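Local atomic coordinates of extracellular solute-binding protein family 1 (PDB entry 4OVJ), a protein that probably binds an extracellular solute between two lobes and delivers it to an ABC transporter for uptake. Residues 38-43 against 325-330. Numbering follows the deposited sequence.
Sequences EAVTLA and KALGLV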
loop_
_atom_site.group_PDB
_atom_site.type_symbol
_atom_site.label_atom_id
_atom_site.label_comp_id
_atom_site.label_asym_id
_atom_site.label_seq_id
_atom_site.Cartn_x
_atom_site.Cartn_y
_atom_site.Cartn_z
ATOM N N GLU A 38 12.065 -9.294 11.741
ATOM C CA GLU A 38 12.866 -9.217 12.974
ATOM C C GLU A 38 14.351 -9.021 12.666
ATOM O O GLU A 38 14.998 -8.143 13.231
ATOM C CB GLU A 38 12.686 -10.458 13.856
ATOM C CG GLU A 38 13.422 -10.336 15.183
ATOM C CD GLU A 38 13.489 -11.628 15.973
ATOM O OE1 GLU A 38 13.137 -12.697 15.434
ATOM O OE2 GLU A 38 13.897 -11.565 17.153
ATOM N N ALA A 39 14.881 -9.820 11.747
ATOM C CA ALA A 39 16.296 -9.770 11.428
ATOM C C ALA A 39 16.716 -8.389 10.900
ATOM O O ALA A 39 17.692 -7.824 11.369
ATOM C CB ALA A 39 16.643 -10.864 10.418
ATOM N N VAL A 40 15.978 -7.833 9.946
ATOM C CA VAL A 40 16.398 -6.564 9.355
ATOM C C VAL A 40 16.259 -5.427 10.370
ATOM O O VAL A 40 17.039 -4.476 10.360
ATOM C CB VAL A 40 15.671 -6.235 8.019
ATOM C CG1 VAL A 40 15.913 -7.350 7.003
ATOM C CG2 VAL A 40 14.173 -5.975 8.216
ATOM N N THR A 41 15.283 -5.547 11.262
ATOM C CA THR A 41 15.058 -4.524 12.275
ATOM C C THR A 41 16.203 -4.539 13.284
ATOM O O THR A 41 16.725 -3.496 13.653
ATOM C CB THR A 41 13.707 -4.714 12.989
ATOM O OG1 THR A 41 12.654 -4.787 12.014
ATOM C CG2 THR A 41 13.461 -3.563 13.930
ATOM N N LEU A 42 16.628 -5.728 13.687
ATOM C CA LEU A 42 17.797 -5.845 14.559
ATOM C C LEU A 42 19.064 -5.329 13.879
ATOM O O LEU A 42 19.912 -4.733 14.533
ATOM C CB LEU A 42 17.982 -7.281 15.057
ATOM C CG LEU A 42 16.842 -7.796 15.938
ATOM C CD1 LEU A 42 17.140 -9.221 16.348
ATOM C CD2 LEU A 42 16.594 -6.909 17.152
ATOM N N ALA A 43 19.185 -5.523 12.568
ATOM C CA ALA A 43 20.333 -4.983 11.850
ATOM C C ALA A 43 20.305 -3.451 11.826
ATOM O O ALA A 43 21.341 -2.811 11.922
ATOM C CB ALA A 43 20.392 -5.531 10.438
ATOM N N LYS A 325 19.720 0.586 4.191
ATOM C CA LYS A 325 20.363 -0.635 3.711
ATOM C C LYS A 325 20.006 -1.844 4.573
ATOM O O LYS A 325 19.707 -2.927 4.059
ATOM C CB LYS A 325 21.875 -0.437 3.628
ATOM C CG LYS A 325 22.264 0.468 2.476
ATOM C CD LYS A 325 23.768 0.665 2.355
ATOM C CE LYS A 325 24.086 1.607 1.201
ATOM N NZ LYS A 325 25.538 1.942 1.147
ATOM N N ALA A 326 19.997 -1.650 5.884
ATOM C CA ALA A 326 19.646 -2.730 6.804
ATOM C C ALA A 326 18.188 -3.150 6.638
ATOM O O ALA A 326 17.887 -4.341 6.564
ATOM C CB ALA A 326 19.905 -2.302 8.236
ATOM N N LEU A 327 17.289 -2.165 6.576
ATOM C CA LEU A 327 15.845 -2.433 6.516
ATOM C C LEU A 327 15.412 -2.997 5.177
ATOM O O LEU A 327 14.471 -3.801 5.107
ATOM C CB LEU A 327 15.057 -1.153 6.811
ATOM C CG LEU A 327 15.168 -0.663 8.254
ATOM C CD1 LEU A 327 14.527 0.703 8.396
ATOM C CD2 LEU A 327 14.532 -1.648 9.225
ATOM N N GLY A 328 16.096 -2.569 4.121
ATOM C CA GLY A 328 15.788 -3.002 2.767
ATOM C C GLY A 328 14.374 -2.673 2.334
ATOM O O GLY A 328 13.839 -1.605 2.669
ATOM N N LEU A 329 13.777 -3.607 1.592
ATOM C CA LEU A 329 12.439 -3.445 1.032
ATOM C C LEU A 329 11.439 -4.366 1.727
ATOM O O LEU A 329 10.320 -4.538 1.270
ATOM C CB LEU A 329 12.453 -3.712 -0.477
ATOM C CG LEU A 329 12.848 -2.516 -1.339
ATOM C CD1 LEU A 329 14.350 -2.386 -1.415
ATOM C CD2 LEU A 329 12.259 -2.657 -2.737
ATOM N N VAL A 330 11.835 -4.901 2.876
ATOM C CA VAL A 330 11.067 -5.906 3.566
ATOM C C VAL A 330 9.646 -5.407 3.913
ATOM O O VAL A 330 8.661 -6.099 3.670
ATOM C CB VAL A 330 11.854 -6.388 4.831
ATOM C CG1 VAL A 330 11.048 -7.391 5.626
ATOM C CG2 VAL A 330 13.211 -6.979 4.428
#
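V40 on helix 35-51, the helix between the parallel strands 25-31 and 55-61 in a lobe of this periplasmic-binding-protein fold, packs against the C-terminal end of helix 321-327 and the type II' turn L327-V330 that begins at its last residue. CB of V40 lies against the backbone carbonyl O of A326 at 3.3 Å, and CG2 is 3.8 Å from the carbonyl O of L327, so its branched side chain sits over the last carbonyls of the helix. With CG1 anti to its own carbonyl carbon (chi1 -58°), V40 meets V330 tip to tip, CG1 standing 3.8 Å from CG2 of V330. G328, at positive phi, ends the helix and lets the chain turn back, bringing V330 to the same valine. One turn further along helix 35-51, A43 CB abuts A326 CB at 3.9 Å, two methyls that allow close approach of the backbones. L327 starts away from helix 35-51, but its CD2 curls back to lie 3.9 Å from the carbonyl O of V40 and 4.2 Å from CA of T41; the hydroxyl of T41 is engaged by E37 O and the guanidinium of R331. An alanine at V40 would probably open a gap beside V330 CG2 and leave that isopropyl group less firmly packed against helix 35-51. The contact thus depends on van der Waals fit, with apolar carbons laid against helix-end carbonyls and no polar side-chain pairing between the two segments.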